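Local coordinates for protein probable uracil-DNA glycosylase (Acanthamoeba polyphaga mimivirus, PDB 5X55) that belongs to the uracil-DNA glycosylase superfamily and is built round a four-stranded parallel beta sheet accompanied by helices, at residues L103-A106 with N107-H110; H268-T271 with W272-F275. All coordinates share one frame; numbering follows the deposited sequence.

Interaction 1. Residues L103-A106 with N107-H110; sequences LIDA and NNYH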
loop_
_atom_site.group_PDB
_atom_site.type_symbol
_atom_site.label_atom_id
_atom_site.label_comp_id
_atom_site.label_asym_id
_atom_site.label_seq_id
_atom_site.Cartn_x
_atom_site.Cartn_y
_atom_site.Cartn_z
ATOM N N LEU A 103 11.650 2.325 8.651
ATOM C CA LEU A 103 12.712 3.234 8.213
ATOM C C LEU A 103 13.934 2.411 7.812
ATOM O O LEU A 103 14.881 2.233 8.576
ATOM C CB LEU A 103 13.044 4.245 9.301
ATOM C CG LEU A 103 14.047 5.280 8.801
ATOM C CD1 LEU A 103 13.361 6.168 7.790
ATOM C CD2 LEU A 103 14.653 6.092 9.931
ATOM N N ILE A 104 13.921 1.936 6.568
ATOM C CA ILE A 104 14.844 0.912 6.093
ATOM C C ILE A 104 15.999 1.548 5.329
ATOM O O ILE A 104 15.796 2.440 4.494
ATOM C CB ILE A 104 14.088 -0.096 5.207
ATOM C CG1 ILE A 104 13.081 -0.871 6.035
ATOM C CG2 ILE A 104 15.043 -1.052 4.500
ATOM C CD1 ILE A 104 12.170 -1.680 5.170
ATOM N N ASP A 105 17.209 1.064 5.584
ATOM C CA ASP A 105 18.405 1.497 4.869
ATOM C C ASP A 105 18.886 0.355 3.980
ATOM O O ASP A 105 19.208 -0.733 4.479
ATOM C CB ASP A 105 19.492 1.917 5.855
ATOM C CG ASP A 105 20.792 2.318 5.175
ATOM O OD1 ASP A 105 20.816 2.577 3.948
ATOM O OD2 ASP A 105 21.805 2.395 5.896
ATOM N N ALA A 106 18.924 0.600 2.663
ATOM C CA ALA A 106 19.374 -0.447 1.740
ATOM C C ALA A 106 20.819 -0.875 2.017
ATOM O O ALA A 106 21.167 -2.037 1.795
ATOM C CB ALA A 106 19.219 0.017 0.292
ATOM N N ASN A 107 21.665 0.035 2.513
ATOM C CA ASN A 107 23.036 -0.320 2.870
ATOM C C ASN A 107 23.135 -1.133 4.160
ATOM O O ASN A 107 24.218 -1.631 4.467
ATOM C CB ASN A 107 23.889 0.935 3.023
ATOM C CG ASN A 107 23.996 1.739 1.736
ATOM O OD1 ASN A 107 23.997 1.191 0.636
ATOM N ND2 ASN A 107 24.077 3.049 1.876
ATOM N N ASN A 108 22.049 -1.274 4.924
ATOM C CA ASN A 108 22.075 -1.996 6.192
ATOM C C ASN A 108 20.808 -2.848 6.308
ATOM O O ASN A 108 19.977 -2.702 7.211
ATOM C CB ASN A 108 22.238 -1.021 7.354
ATOM C CG ASN A 108 23.658 -0.517 7.479
ATOM O OD1 ASN A 108 24.482 -1.129 8.160
ATOM N ND2 ASN A 108 23.965 0.587 6.799
ATOM N N TYR A 109 20.691 -3.786 5.383
ATOM C CA TYR A 109 19.459 -4.513 5.095
ATOM C C TYR A 109 19.652 -5.965 5.519
ATOM O O TYR A 109 20.326 -6.727 4.829
ATOM C CB TYR A 109 19.159 -4.395 3.604
ATOM C CG TYR A 109 17.779 -4.819 3.155
ATOM C CD1 TYR A 109 17.521 -6.131 2.767
ATOM C CD2 TYR A 109 16.752 -3.889 3.063
ATOM C CE1 TYR A 109 16.274 -6.507 2.337
ATOM C CE2 TYR A 109 15.493 -4.253 2.638
ATOM C CZ TYR A 109 15.257 -5.562 2.272
ATOM O OH TYR A 109 14.001 -5.919 1.838
ATOM N N HIS A 110 19.050 -6.357 6.640
ATOM C CA HIS A 110 19.301 -7.687 7.187
ATOM C C HIS A 110 18.051 -8.547 7.271
ATOM O O HIS A 110 18.052 -9.559 7.976
ATOM C CB HIS A 110 19.976 -7.558 8.551
ATOM C CG HIS A 110 21.255 -6.791 8.482
ATOM N ND1 HIS A 110 22.334 -7.225 7.739
ATOM C CD2 HIS A 110 21.602 -5.583 8.983
ATOM C CE1 HIS A 110 23.308 -6.337 7.822
ATOM N NE2 HIS A 110 22.892 -5.334 8.574
HETATM O O HOH W 1 23.971 4.156 4.905
HETATM O O HOH W 2 17.404 -0.665 7.656
#

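Interaction 2. Residues H268-T271 with W272-F275; sequences HART and WESF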
loop_
_atom_site.group_PDB
_atom_site.type_symbol
_atom_site.label_atom_id
_atom_site.label_comp_id
_atom_site.label_asym_id
_atom_site.label_seq_id
_atom_site.Cartn_x
_atom_site.Cartn_y
_atom_site.Cartn_z
ATOM N N HIS A 268 1.392 -11.838 -9.218
ATOM C CA HIS A 268 0.513 -12.389 -8.190
ATOM C C HIS A 268 -0.772 -11.587 -8.047
ATOM O O HIS A 268 -1.293 -11.410 -6.943
ATOM C CB HIS A 268 1.229 -12.467 -6.851
ATOM C CG HIS A 268 2.425 -13.363 -6.873
ATOM N ND1 HIS A 268 3.401 -13.324 -5.903
ATOM C CD2 HIS A 268 2.803 -14.321 -7.752
ATOM C CE1 HIS A 268 4.333 -14.214 -6.186
ATOM N NE2 HIS A 268 3.994 -14.832 -7.302
ATOM N N ALA A 269 -1.317 -11.117 -9.172
ATOM C CA ALA A 269 -2.460 -10.210 -9.128
ATOM C C ALA A 269 -3.747 -10.899 -8.672
ATOM O O ALA A 269 -4.603 -10.248 -8.077
ATOM C CB ALA A 269 -2.658 -9.564 -10.498
ATOM N N ARG A 270 -3.929 -12.189 -8.956
ATOM C CA ARG A 270 -5.136 -12.859 -8.478
ATOM C C ARG A 270 -4.972 -13.325 -7.039
ATOM O O ARG A 270 -5.949 -13.350 -6.281
ATOM C CB ARG A 270 -5.491 -14.066 -9.357
ATOM C CG ARG A 270 -5.782 -13.791 -10.833
ATOM C CD ARG A 270 -7.236 -13.408 -11.086
ATOM N NE ARG A 270 -7.318 -12.027 -11.559
ATOM C CZ ARG A 270 -7.335 -11.663 -12.839
ATOM N NH1 ARG A 270 -7.306 -12.592 -13.822
ATOM N NH2 ARG A 270 -7.383 -10.357 -13.137
ATOM N N THR A 271 -3.732 -13.631 -6.656
ATOM C CA THR A 271 -3.423 -14.292 -5.389
ATOM C C THR A 271 -4.050 -13.611 -4.173
ATOM O O THR A 271 -4.570 -14.291 -3.284
ATOM C CB THR A 271 -1.903 -14.361 -5.252
ATOM O OG1 THR A 271 -1.382 -15.055 -6.393
ATOM C CG2 THR A 271 -1.489 -15.076 -3.980
ATOM N N TRP A 272 -4.038 -12.278 -4.115
ATOM C CA TRP A 272 -4.405 -11.573 -2.883
ATOM C C TRP A 272 -5.779 -10.911 -2.916
ATOM O O TRP A 272 -6.125 -10.202 -1.956
ATOM C CB TRP A 272 -3.350 -10.518 -2.550
ATOM C CG TRP A 272 -2.011 -11.119 -2.232
ATOM C CD1 TRP A 272 -1.002 -11.385 -3.106
ATOM C CD2 TRP A 272 -1.545 -11.524 -0.939
ATOM N NE1 TRP A 272 0.064 -11.936 -2.437
ATOM C CE2 TRP A 272 -0.253 -12.041 -1.106
ATOM C CE3 TRP A 272 -2.109 -11.511 0.346
ATOM C CZ2 TRP A 272 0.498 -12.527 -0.035
ATOM C CZ3 TRP A 272 -1.369 -11.998 1.406
ATOM C CH2 TRP A 272 -0.079 -12.490 1.212
ATOM N N GLU A 273 -6.576 -11.136 -3.969
ATOM C CA GLU A 273 -7.787 -10.340 -4.183
ATOM C C GLU A 273 -8.793 -10.525 -3.051
ATOM O O GLU A 273 -9.407 -9.551 -2.593
ATOM C CB GLU A 273 -8.433 -10.688 -5.538
ATOM C CG GLU A 273 -7.655 -10.189 -6.782
ATOM C CD GLU A 273 -8.376 -10.430 -8.128
ATOM O OE1 GLU A 273 -8.963 -11.518 -8.356
ATOM O OE2 GLU A 273 -8.353 -9.510 -8.971
ATOM N N SER A 274 -8.978 -11.762 -2.579
ATOM C CA SER A 274 -9.949 -11.964 -1.511
ATOM C C SER A 274 -9.431 -11.409 -0.187
ATOM O O SER A 274 -10.204 -10.870 0.612
ATOM C CB SER A 274 -10.294 -13.450 -1.370
ATOM O OG SER A 274 -10.804 -13.953 -2.583
ATOM N N PHE A 275 -8.135 -11.556 0.066
ATOM C CA PHE A 275 -7.552 -10.997 1.279
ATOM C C PHE A 275 -7.703 -9.486 1.297
ATOM O O PHE A 275 -8.167 -8.913 2.284
ATOM C CB PHE A 275 -6.080 -11.405 1.386
ATOM C CG PHE A 275 -5.402 -10.918 2.640
ATOM C CD1 PHE A 275 -5.487 -11.649 3.813
ATOM C CD2 PHE A 275 -4.669 -9.737 2.634
ATOM C CE1 PHE A 275 -4.852 -11.215 4.983
ATOM C CE2 PHE A 275 -4.025 -9.292 3.784
ATOM C CZ PHE A 275 -4.122 -10.027 4.971
HETATM O O HOH W 3 -3.461 -9.958 -5.747
HETATM O O HOH W 4 -6.524 -13.721 -1.510
#

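Interaction 1. Residues L103-A106 with N107-H110
The carboxylate of Asp105 bonds to the backbone of Asn107 and the side-chain amide of Asn108 at a tight reversal that combines an Asx turn with a beta turn, in the surface loop between helices 98-102 and 114-117. The beta turn is closed by Asn108 N, which donates to Asp105 O at 2.9 Å, and helical backbone angles at Ala106 and Asn107 make it type I. The Asx turn comes from the side chain of the same aspartate. With CG anti to its own N (chi1 177°), the carboxylate swings to the carbonyl side, and Asp105 OD1 accepts from Asn107 N at 3.0 Å. That N-H comes from well above the carboxylate plane rather than within it. OD1 is shared, because Asn214 ND2 also donates to it. The other oxygen, Asp105 OD2, takes a bond from Asn108 ND2 at 3.0 Å, again from above the carboxylate plane, with the two flat groups turned 43° apart. A water bridges OD2 to Asn107 ND2, so both carboxylate oxygens have more than one polar partner, which probably favours the charged form. Ala106 sits at the bend, its carbonyl O 3.6 Å from Tyr109 CB, while the backbone of Ile104 and Ala106 bonds to Leu213. A second water accepts from Asp105 N and makes a weak bond to Asn108 O across the mouth of the turn. Beside these polar bonds lies one apolar contact: Ile104 CG2 is at the edge of the Tyr109 ring, near its plane, 3.6 Å from Tyr109 CD2.

Interaction 2. Residues H268-T271 with W272-F275
Thr271 points CG2 anti to its own N, beside the carbonyl carbon, while Trp272 holds CG beside the backbone N (chi1 -65°); together these torsions lay the threonine methyl over a face of the indole. The result is a CH-pi contact, with Thr271 CG2 4.0 Å from the centroid of the five-membered ring of Trp272. His268 O lies at the ring's edge, 3.8 Å from Trp272 CD1. The backbone here is a type I beta turn, closed by Glu273 N donating to Arg270 O at 3.3 Å, and it leads into helix 273-286 with Trp272 at the N-cap position. Two waters complete the junction. One accepts from Trp272 N at 2.9 Å and donates to His268 O, with a weak bond to Ala269 O; the other links Thr271 O to Phe275 N, giving a partner to an N-H of the first helical turn. On the outer side Glu273 runs alongside the bent Arg270, giving a long salt bridge of 3.6 Å from Arg270 NE to Glu273 OE1. Inward, Thr271 OG1 bonds to Tyr157 OH, and Thr259 OG1 joins both Trp272 NE1 and His268 ND1. Thr271 and Trp272 pack on Leu150, and Trp272 also on Leu154, of helix 146-159, so the N-terminal end of helix 273-286 lies against that helix and is bonded to the residue just before strand 260-261.

Overall arrangement
From the N terminus, the chain leaves helix 98-102 and at once makes interaction 1, a reversal closed within a few residues before helix 114-117; its backbone and carboxylate also tie it to residues 213 and 214, ahead of helix 219-230. Interaction 2 comes much later, where the loop after strand 260-261 turns into helix 273-286, the element that leads on to strand 291-295 of the parallel sheet. The two turns are in series, so neither encloses nor crosses the other. Their centres lie 28 Å apart and their nearest atoms about 15 Å, without touching: residues 103-110 lie at the surface, farther from the centre of the chain, and residues 268-275 join helices 146-159 and 273-286 nearer the centre.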